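Local coordinates for protein phosphatidylserine synthase (Haemophilus influenzae, PDB 3HSI) that belongs to the phospholipase D superfamily, carrying that family's active-site motif and a PLD-like domain in one alpha/beta chain, at residues R47-R52 and V147-V152; A26-F31 and I178-L183; Q41-I46 and Q67-E72. One frame throughout, in Å; residues are numbered along the deposited sequence.

All three contacts lie on the same side of the chain's centre and are tied to one mixed sheet. Interaction 1 sits between the others, its centre about 13 Å from that of interaction 2 and about 12 Å from that of interaction 3; centres 2 and 3 are about 20 Å apart. Interactions 1 and 3 share helix 35-48, are joined by the Arg-47 to Glu-72 salt bridge, and alternate along the chain. Interactions 1 and 2 meet where strands 151-155 and 171-179 pair. Interaction 2 closes the longest loop and encloses the other two; interactions 1 and 2 thus join strand ends of the sheet of this phospholipase D-type protein, and interaction 3 joins two helices packed beside it.

Interaction 1 of 3, residues R47-R52 and V147-V152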
loop_
_atom_site.group_PDB
_atom_site.type_symbol
_atom_site.label_atom_id
_atom_site.label_comp_id
_atom_site.label_asym_id
_atom_site.label_seq_id
_atom_site.Cartn_x
_atom_site.Cartn_y
_atom_site.Cartn_z
ATOM N N ARG C 47 -1.492 13.437 -38.292
ATOM C CA ARG C 47 -1.938 13.857 -39.637
ATOM C C ARG C 47 -1.730 12.808 -40.691
ATOM O O ARG C 47 -2.446 12.784 -41.687
ATOM C CB ARG C 47 -1.246 15.134 -40.094
ATOM C CG ARG C 47 -1.672 16.356 -39.319
ATOM C CD ARG C 47 -0.843 17.592 -39.605
ATOM N NE ARG C 47 -1.460 18.729 -38.939
ATOM C CZ ARG C 47 -0.967 19.967 -38.909
ATOM N NH1 ARG C 47 0.183 20.254 -39.497
ATOM N NH2 ARG C 47 -1.628 20.925 -38.274
ATOM N N ASN C 48 -0.736 11.957 -40.507
ATOM C CA ASN C 48 -0.443 10.963 -41.523
ATOM C C ASN C 48 -1.038 9.593 -41.284
ATOM O O ASN C 48 -0.990 8.752 -42.177
ATOM C CB ASN C 48 1.054 10.902 -41.779
ATOM C CG ASN C 48 1.531 12.153 -42.437
ATOM O OD1 ASN C 48 1.218 12.402 -43.613
ATOM N ND2 ASN C 48 2.212 13.003 -41.679
ATOM N N ALA C 49 -1.616 9.387 -40.104
ATOM C CA ALA C 49 -2.185 8.103 -39.722
ATOM C C ALA C 49 -3.333 7.699 -40.633
ATOM O O ALA C 49 -4.194 8.517 -40.963
ATOM C CB ALA C 49 -2.652 8.143 -38.279
ATOM N N LYS C 50 -3.320 6.436 -41.048
ATOM C CA LYS C 50 -4.342 5.877 -41.903
ATOM C C LYS C 50 -5.149 4.722 -41.286
ATOM O O LYS C 50 -6.282 4.515 -41.670
ATOM C CB LYS C 50 -3.721 5.404 -43.221
ATOM C CG LYS C 50 -3.578 6.497 -44.260
ATOM C CD LYS C 50 -2.136 6.852 -44.410
ATOM C CE LYS C 50 -1.935 8.080 -45.305
ATOM N NZ LYS C 50 -0.486 8.469 -45.207
ATOM N N LYS C 51 -4.572 3.983 -40.344
ATOM C CA LYS C 51 -5.224 2.803 -39.777
ATOM C C LYS C 51 -5.582 2.938 -38.304
ATOM O O LYS C 51 -6.695 2.637 -37.902
ATOM C CB LYS C 51 -4.333 1.571 -40.006
ATOM C CG LYS C 51 -4.203 1.233 -41.519
ATOM C CD LYS C 51 -2.841 0.640 -41.862
ATOM C CE LYS C 51 -2.881 -0.025 -43.246
ATOM N NZ LYS C 51 -1.859 -1.127 -43.379
ATOM N N ARG C 52 -4.647 3.396 -37.487
ATOM C CA ARG C 52 -4.888 3.408 -36.037
ATOM C C ARG C 52 -4.047 4.435 -35.298
ATOM O O ARG C 52 -2.955 4.825 -35.775
ATOM C CB ARG C 52 -4.597 2.032 -35.439
ATOM C CG ARG C 52 -3.089 1.682 -35.464
ATOM C CD ARG C 52 -2.860 0.200 -35.294
ATOM N NE ARG C 52 -1.455 -0.098 -35.535
ATOM C CZ ARG C 52 -0.907 -1.308 -35.470
ATOM N NH1 ARG C 52 -1.641 -2.381 -35.162
ATOM N NH2 ARG C 52 0.386 -1.434 -35.713
ATOM N N VAL C 147 1.034 4.713 -30.557
ATOM C CA VAL C 147 1.232 3.979 -31.771
ATOM C C VAL C 147 0.404 4.651 -32.837
ATOM O O VAL C 147 -0.795 4.831 -32.663
ATOM C CB VAL C 147 0.823 2.499 -31.609
ATOM C CG1 VAL C 147 0.917 1.736 -32.964
ATOM C CG2 VAL C 147 1.647 1.820 -30.492
ATOM N N PHE C 148 1.062 5.034 -33.930
ATOM C CA PHE C 148 0.386 5.596 -35.098
ATOM C C PHE C 148 0.705 4.656 -36.215
ATOM O O PHE C 148 1.853 4.589 -36.662
ATOM C CB PHE C 148 0.912 6.999 -35.433
ATOM C CG PHE C 148 0.904 7.947 -34.257
ATOM C CD1 PHE C 148 1.999 8.031 -33.407
ATOM C CD2 PHE C 148 -0.193 8.762 -34.006
ATOM C CE1 PHE C 148 1.996 8.898 -32.344
ATOM C CE2 PHE C 148 -0.200 9.645 -32.936
ATOM C CZ PHE C 148 0.876 9.709 -32.096
ATOM N N ASP C 149 -0.305 3.930 -36.676
ATOM C CA ASP C 149 -0.099 2.902 -37.670
ATOM C C ASP C 149 1.012 1.979 -37.201
ATOM O O ASP C 149 0.805 1.296 -36.189
ATOM C CB ASP C 149 0.107 3.509 -39.068
ATOM C CG ASP C 149 -1.154 4.183 -39.581
ATOM O OD1 ASP C 149 -2.170 4.159 -38.853
ATOM O OD2 ASP C 149 -1.137 4.740 -40.702
ATOM N N ASP C 150 2.161 1.986 -37.893
ATOM C CA ASP C 150 3.318 1.139 -37.582
ATOM C C ASP C 150 4.486 1.903 -36.896
ATOM O O ASP C 150 5.626 1.402 -36.853
ATOM C CB ASP C 150 3.845 0.468 -38.855
ATOM C CG ASP C 150 2.922 -0.625 -39.394
ATOM O OD1 ASP C 150 2.130 -1.228 -38.621
ATOM O OD2 ASP C 150 3.009 -0.901 -40.620
ATOM N N THR C 151 4.207 3.087 -36.339
ATOM C CA THR C 151 5.230 3.882 -35.660
ATOM C C THR C 151 4.972 4.011 -34.144
ATOM O O THR C 151 3.865 4.386 -33.723
ATOM C CB THR C 151 5.377 5.265 -36.360
ATOM O OG1 THR C 151 5.665 5.022 -37.738
ATOM C CG2 THR C 151 6.512 6.089 -35.796
ATOM N N VAL C 152 5.979 3.673 -33.331
ATOM C CA VAL C 152 5.906 3.899 -31.898
ATOM C C VAL C 152 6.596 5.218 -31.508
ATOM O O VAL C 152 7.756 5.447 -31.856
ATOM C CB VAL C 152 6.479 2.736 -31.090
ATOM C CG1 VAL C 152 6.462 3.060 -29.609
ATOM C CG2 VAL C 152 5.665 1.465 -31.322
HETATM O O HOH W 1 1.196 6.311 -41.265
#
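The carboxylate of Asp-149 is held by three consecutive backbone N-H groups where the loop after helix 35-48 runs into strand 52-56. Asp-149 OD2 takes Lys-50 N at 2.8 Å on its syn lone pair, the side of OD1. Asp-149 OD1 takes two: Lys-51 N at 2.8 Å, from above the carboxylate plane, and Arg-52 N at 2.9 Å, nearly along the C-O axis with an N-H...O angle of 169°. A water adds a fourth grip, donating to Asp-149 OD2 at 2.9 Å and weakly to Asn-48 O. The Asp-149 backbone binds in return: its N donates to Arg-52 O over 2.9 Å, while its carbonyl O receives both Arg-52 NE (2.7 Å) and Arg-52 NH2 (2.8 Å). This oxygen lies in the guanidinium plane at the NE/NH2 edge. To get there, Arg-52 puts CG in the crowded position between backbone N and carbonyl carbon (chi1 69°), then runs extended to NE. Arg-52 NH2 also makes a long salt bridge to Asp-150 OD1, 3.4 Å, with carboxylate and guanidinium planes 77° apart, and a further one to Asp-185.

What presents Asp-149 and Asp-150 is a type II' turn from Phe-148 to Thr-151, the tip of a tight two-residue hairpin joining strands 146-148 and 151-155 within the active-site motif range. Phe-148 packs its ring on Leu-45 and Ile-46 of helix 35-48. On the Arg-52 side, Ala-184 and Val-188 of helix 181-195 touch the side chain. Lys-50, bent at chi2, folds NZ back onto Asn-48 O, closing the loop on itself. Three amide donors on one carboxylate would stabilise its charged form and probably lower its pKa, while Arg-52, salt-bridged to Asp-150 and Asp-185, would offset part of the negative charge near the hairpin tip.

Interaction 2 of 3, residues A26-F31 and I178-L183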
loop_
_atom_site.group_PDB
_atom_site.type_symbol
_atom_site.label_atom_id
_atom_site.label_comp_id
_atom_site.label_asym_id
_atom_site.label_seq_id
_atom_site.Cartn_x
_atom_site.Cartn_y
_atom_site.Cartn_z
ATOM N N ALA C 26 19.095 0.567 -37.056
ATOM C CA ALA C 26 19.470 1.818 -36.385
ATOM C C ALA C 26 18.710 3.010 -36.967
ATOM O O ALA C 26 18.338 3.959 -36.249
ATOM C CB ALA C 26 20.999 2.047 -36.479
ATOM N N GLU C 27 18.481 2.936 -38.276
ATOM C CA GLU C 27 17.722 3.922 -39.000
ATOM C C GLU C 27 16.258 3.946 -38.561
ATOM O O GLU C 27 15.560 4.919 -38.806
ATOM C CB GLU C 27 17.760 3.581 -40.479
ATOM C CG GLU C 27 16.832 2.435 -40.780
ATOM C CD GLU C 27 16.829 2.008 -42.220
ATOM O OE1 GLU C 27 17.333 2.766 -43.089
ATOM O OE2 GLU C 27 16.299 0.897 -42.478
ATOM N N GLN C 28 15.773 2.874 -37.943
ATOM C CA GLN C 28 14.367 2.826 -37.551
ATOM C C GLN C 28 14.131 3.549 -36.236
ATOM O O GLN C 28 12.991 3.687 -35.837
ATOM C CB GLN C 28 13.854 1.389 -37.424
ATOM C CG GLN C 28 13.795 0.581 -38.715
ATOM C CD GLN C 28 13.407 -0.884 -38.460
ATOM O OE1 GLN C 28 14.049 -1.611 -37.665
ATOM N NE2 GLN C 28 12.344 -1.320 -39.128
ATOM N N ILE C 29 15.197 3.990 -35.563
ATOM C CA ILE C 29 15.060 4.695 -34.271
ATOM C C ILE C 29 15.604 6.109 -34.352
ATOM O O ILE C 29 16.688 6.321 -34.886
ATOM C CB ILE C 29 15.830 3.988 -33.096
ATOM C CG1 ILE C 29 15.673 2.497 -33.178
ATOM C CG2 ILE C 29 15.304 4.447 -31.727
ATOM C CD1 ILE C 29 16.989 1.759 -33.145
ATOM N N GLU C 30 14.854 7.058 -33.793
ATOM C CA GLU C 30 15.316 8.443 -33.576
ATOM C C GLU C 30 15.066 8.845 -32.125
ATOM O O GLU C 30 13.970 8.638 -31.603
ATOM C CB GLU C 30 14.576 9.434 -34.475
ATOM C CG GLU C 30 14.744 9.168 -35.959
ATOM C CD GLU C 30 13.972 10.154 -36.828
ATOM O OE1 GLU C 30 13.602 11.247 -36.327
ATOM O OE2 GLU C 30 13.744 9.836 -38.022
ATOM N N PHE C 31 16.077 9.419 -31.487
ATOM C CA PHE C 31 15.927 10.086 -30.186
ATOM C C PHE C 31 15.664 11.566 -30.521
ATOM O O PHE C 31 16.524 12.207 -31.102
ATOM C CB PHE C 31 17.222 9.985 -29.367
ATOM C CG PHE C 31 17.590 8.587 -28.958
ATOM C CD1 PHE C 31 18.441 7.817 -29.741
ATOM C CD2 PHE C 31 17.086 8.033 -27.771
ATOM C CE1 PHE C 31 18.784 6.520 -29.373
ATOM C CE2 PHE C 31 17.411 6.726 -27.392
ATOM C CZ PHE C 31 18.266 5.970 -28.201
ATOM N N ILE C 178 10.198 5.037 -32.958
ATOM C CA ILE C 178 10.581 3.772 -33.560
ATOM C C ILE C 178 9.559 3.330 -34.598
ATOM O O ILE C 178 8.395 3.044 -34.289
ATOM C CB ILE C 178 10.784 2.639 -32.512
ATOM C CG1 ILE C 178 11.823 3.037 -31.479
ATOM C CG2 ILE C 178 11.244 1.360 -33.195
ATOM C CD1 ILE C 178 11.516 2.488 -30.075
ATOM N N THR C 179 10.020 3.305 -35.830
ATOM C CA THR C 179 9.255 2.834 -36.959
ATOM C C THR C 179 9.489 1.323 -37.133
ATOM O O THR C 179 10.502 0.901 -37.680
ATOM C CB THR C 179 9.685 3.582 -38.219
ATOM O OG1 THR C 179 9.448 4.995 -38.027
ATOM C CG2 THR C 179 8.870 3.109 -39.397
ATOM N N HIS C 180 8.559 0.513 -36.631
ATOM C CA HIS C 180 8.723 -0.937 -36.616
ATOM C C HIS C 180 7.359 -1.609 -36.466
ATOM O O HIS C 180 6.774 -1.652 -35.363
ATOM C CB HIS C 180 9.637 -1.360 -35.458
ATOM C CG HIS C 180 10.182 -2.744 -35.595
ATOM N ND1 HIS C 180 9.407 -3.815 -35.982
ATOM C CD2 HIS C 180 11.435 -3.228 -35.417
ATOM C CE1 HIS C 180 10.157 -4.904 -36.035
ATOM N NE2 HIS C 180 11.392 -4.575 -35.695
ATOM N N ALA C 181 6.867 -2.156 -37.570
ATOM C CA ALA C 181 5.512 -2.736 -37.610
ATOM C C ALA C 181 5.251 -3.790 -36.524
ATOM O O ALA C 181 4.172 -3.827 -35.921
ATOM C CB ALA C 181 5.235 -3.315 -38.994
ATOM N N GLU C 182 6.233 -4.646 -36.284
ATOM C CA GLU C 182 6.050 -5.761 -35.366
ATOM C C GLU C 182 6.048 -5.246 -33.910
ATOM O O GLU C 182 5.271 -5.733 -33.074
ATOM C CB GLU C 182 7.157 -6.810 -35.582
ATOM C CG GLU C 182 6.670 -8.229 -35.837
ATOM C CD GLU C 182 7.537 -9.335 -35.132
ATOM O OE1 GLU C 182 8.398 -9.924 -35.829
ATOM O OE2 GLU C 182 7.351 -9.618 -33.899
ATOM N N LEU C 183 6.887 -4.249 -33.610
ATOM C CA LEU C 183 6.811 -3.601 -32.297
ATOM C C LEU C 183 5.452 -2.889 -32.136
ATOM O O LEU C 183 4.787 -3.014 -31.095
ATOM C CB LEU C 183 7.970 -2.591 -32.058
ATOM C CG LEU C 183 7.920 -1.940 -30.641
ATOM C CD1 LEU C 183 8.009 -2.990 -29.564
ATOM C CD2 LEU C 183 8.996 -0.897 -30.360
HETATM O O HOH W 2 11.917 6.350 -36.088
#
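Ile-29 and Ile-178 lie side by side and point the same way from one face of the sheet, CG2 of Ile-29 against CG1 of Ile-178 at 3.8 Å. They form an antiparallel non-hydrogen-bonded pair between strands 29-31 and 171-179; Leu-24 and Leu-244 also cover Ile-29. Just before it, Gln-28 O collects the polar contacts: Thr-179 N donates to it at 3.0 Å, in the carbonyl plane, a water donates at 2.9 Å, and Ile-178 CA sends a C-H...O contact to it at 3.3 Å.

The Gln-28 side chain, extended beyond CG, runs alongside the Thr-179 carbonyl, CB being 3.4 Å from Thr-179 O. Its amide stands obliquely to the His-180 imidazole, the planes 38° apart, with Gln-28 OE1 3.8 Å from His-180 CD2; OE1 itself accepts from Gln-25 N. His-180, with CG anti to the backbone N (chi1 -163°), is the N-cap of helix 181-195: ND1, met at the ring edge, accepts weakly from Glu-182 N. His-180 NE2 is hydrogen-bonded to Ala-23 O. A ring that accepts at ND1 and faces a carbonyl at NE2 is consistent with a neutral imidazole protonated at NE2.

Interaction 3 of 3, residues Q41-I46 and Q67-E72; sequences QIIELI and QEILDE
Helices 41-46 and 67-72 run almost in parallel, 14° apart in direction, with their axes 10.0 Å apart at closest approach; no hydrogen bond crosses between them. Branched apolar side chains do most of the work. Ile-69 stands at the middle of the interface and is met by three isoleucines. Its CG2 touches Ile-46 CD1 at 3.7 Å and Ile-42 CG2 at 3.9 Å, both side chains crossing it at about a right angle. Its CD1 reaches Ile-43 CG1 at 3.8 Å, here at an oblique angle. Ile-46, with CG2 anti to the backbone N, lays that methyl against the next helical turn, 3.8 Å from Glu-72 CB and 3.6 Å from Glu-72 O.

A second kind of contact sets methyl groups against acidic side chains. Glu-68, extended beyond CG, brings OE2 across to Ile-43 CD1 at 3.7 Å. Glu-72 bends at chi2 (-66°) so that its CD lies 4.0 Å from Ile-43 CG2. Thus Ile-43 lies against both glutamates, one turn apart on the facing helix.

The charged ends are answered from outside the two segments: Glu-68 pairs with Lys-39 and Glu-72 with Arg-47, both on helix 35-48, so ionic links between the two helices run along the Ile-43 side of the isoleucine cluster. Trp-60 and Leu-164 add cover over Ile-69, and Ile-46 continues onto Ile-73 and Val-76.

Helix 64-79 is the connection of a beta-alpha-beta crossover between the parallel strands 52-56 and 84-90, and helix 35-48 leads into the first of these; neighbouring, nearly parallel helices of this kind are characteristic of layered alpha/beta folds such as the phospholipase D-type domain.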
loop_
_atom_site.group_PDB
_atom_site.type_symbol
_atom_site.label_atom_id
_atom_site.label_comp_id
_atom_site.label_asym_id
_atom_site.label_seq_id
_atom_site.Cartn_x
_atom_site.Cartn_y
_atom_site.Cartn_z
ATOM N N GLN C 41 6.381 16.091 -33.692
ATOM C CA GLN C 41 6.225 14.694 -34.086
ATOM C C GLN C 41 4.814 14.142 -33.853
ATOM O O GLN C 41 4.232 13.571 -34.764
ATOM C CB GLN C 41 7.290 13.782 -33.441
ATOM C CG GLN C 41 8.616 13.758 -34.186
ATOM C CD GLN C 41 8.463 13.676 -35.698
ATOM O OE1 GLN C 41 7.819 12.781 -36.222
ATOM N NE2 GLN C 41 9.038 14.635 -36.397
ATOM N N ILE C 42 4.256 14.351 -32.666
ATOM C CA ILE C 42 2.859 13.972 -32.390
ATOM C C ILE C 42 1.946 14.475 -33.515
ATOM O O ILE C 42 1.258 13.697 -34.143
ATOM C CB ILE C 42 2.349 14.490 -31.023
ATOM C CG1 ILE C 42 3.100 13.815 -29.884
ATOM C CG2 ILE C 42 0.827 14.232 -30.859
ATOM C CD1 ILE C 42 2.972 14.591 -28.593
ATOM N N ILE C 43 1.980 15.768 -33.779
ATOM C CA ILE C 43 1.151 16.356 -34.814
ATOM C C ILE C 43 1.335 15.726 -36.209
ATOM O O ILE C 43 0.359 15.352 -36.857
ATOM C CB ILE C 43 1.330 17.871 -34.872
ATOM C CG1 ILE C 43 0.834 18.476 -33.552
ATOM C CG2 ILE C 43 0.568 18.452 -36.092
ATOM C CD1 ILE C 43 1.020 20.003 -33.435
ATOM N N GLU C 44 2.583 15.564 -36.629
ATOM C CA GLU C 44 2.910 14.994 -37.934
ATOM C C GLU C 44 2.433 13.525 -38.061
ATOM O O GLU C 44 1.927 13.072 -39.128
ATOM C CB GLU C 44 4.426 15.055 -38.090
ATOM C CG GLU C 44 4.913 14.886 -39.481
ATOM C CD GLU C 44 6.408 15.153 -39.612
ATOM O OE1 GLU C 44 7.031 15.628 -38.634
ATOM O OE2 GLU C 44 6.962 14.888 -40.704
ATOM N N LEU C 45 2.597 12.792 -36.971
ATOM C CA LEU C 45 2.194 11.394 -36.920
ATOM C C LEU C 45 0.664 11.230 -36.945
ATOM O O LEU C 45 0.147 10.315 -37.627
ATOM C CB LEU C 45 2.804 10.689 -35.691
ATOM C CG LEU C 45 4.297 10.390 -35.873
ATOM C CD1 LEU C 45 4.838 9.763 -34.605
ATOM C CD2 LEU C 45 4.569 9.512 -37.138
ATOM N N ILE C 46 -0.052 12.123 -36.250
ATOM C CA ILE C 46 -1.518 12.095 -36.247
ATOM C C ILE C 46 -2.039 12.395 -37.655
ATOM O O ILE C 46 -2.896 11.657 -38.163
ATOM C CB ILE C 46 -2.131 13.072 -35.215
ATOM C CG1 ILE C 46 -1.907 12.565 -33.775
ATOM C CG2 ILE C 46 -3.640 13.272 -35.457
ATOM C CD1 ILE C 46 -2.155 13.635 -32.709
ATOM N N GLN C 67 -5.900 20.619 -26.314
ATOM C CA GLN C 67 -6.914 20.974 -27.263
ATOM C C GLN C 67 -6.377 20.920 -28.689
ATOM O O GLN C 67 -7.067 20.444 -29.592
ATOM C CB GLN C 67 -7.455 22.381 -26.966
ATOM C CG GLN C 67 -8.567 22.858 -27.924
ATOM C CD GLN C 67 -9.892 22.116 -27.714
ATOM O OE1 GLN C 67 -10.512 22.216 -26.650
ATOM N NE2 GLN C 67 -10.315 21.336 -28.722
ATOM N N GLU C 68 -5.165 21.423 -28.888
ATOM C CA GLU C 68 -4.528 21.387 -30.198
ATOM C C GLU C 68 -4.333 19.930 -30.628
ATOM O O GLU C 68 -4.640 19.570 -31.769
ATOM C CB GLU C 68 -3.192 22.100 -30.151
ATOM C CG GLU C 68 -2.623 22.388 -31.534
ATOM C CD GLU C 68 -1.304 23.141 -31.496
ATOM O OE1 GLU C 68 -0.921 23.676 -30.422
ATOM O OE2 GLU C 68 -0.643 23.192 -32.562
ATOM N N ILE C 69 -3.897 19.076 -29.712
ATOM C CA ILE C 69 -3.681 17.678 -30.094
ATOM C C ILE C 69 -5.000 16.987 -30.393
ATOM O O ILE C 69 -5.118 16.303 -31.421
ATOM C CB ILE C 69 -2.833 16.869 -29.075
ATOM C CG1 ILE C 69 -1.463 17.527 -28.839
ATOM C CG2 ILE C 69 -2.647 15.426 -29.551
ATOM C CD1 ILE C 69 -0.750 18.026 -30.114
ATOM N N LEU C 70 -6.000 17.190 -29.532
ATOM C CA LEU C 70 -7.303 16.540 -29.732
ATOM C C LEU C 70 -7.980 17.025 -31.010
ATOM O O LEU C 70 -8.625 16.239 -31.707
ATOM C CB LEU C 70 -8.197 16.736 -28.522
ATOM C CG LEU C 70 -9.502 15.942 -28.487
ATOM C CD1 LEU C 70 -9.221 14.457 -28.753
ATOM C CD2 LEU C 70 -10.228 16.133 -27.155
ATOM N N ASP C 71 -7.813 18.310 -31.321
ATOM C CA ASP C 71 -8.248 18.872 -32.610
ATOM C C ASP C 71 -7.651 18.170 -33.823
ATOM O O ASP C 71 -8.356 17.959 -34.813
ATOM C CB ASP C 71 -7.907 20.347 -32.705
ATOM C CG ASP C 71 -8.829 21.198 -31.892
ATOM O OD1 ASP C 71 -9.946 20.726 -31.574
ATOM O OD2 ASP C 71 -8.439 22.330 -31.550
ATOM N N GLU C 72 -6.353 17.850 -33.753
ATOM C CA GLU C 72 -5.692 17.072 -34.802
ATOM C C GLU C 72 -6.324 15.694 -34.979
ATOM O O GLU C 72 -6.527 15.255 -36.118
ATOM C CB GLU C 72 -4.180 16.940 -34.582
ATOM C CG GLU C 72 -3.393 18.254 -34.656
ATOM C CD GLU C 72 -3.374 18.891 -36.023
ATOM O OE1 GLU C 72 -3.633 18.222 -37.054
ATOM O OE2 GLU C 72 -3.109 20.108 -36.066
#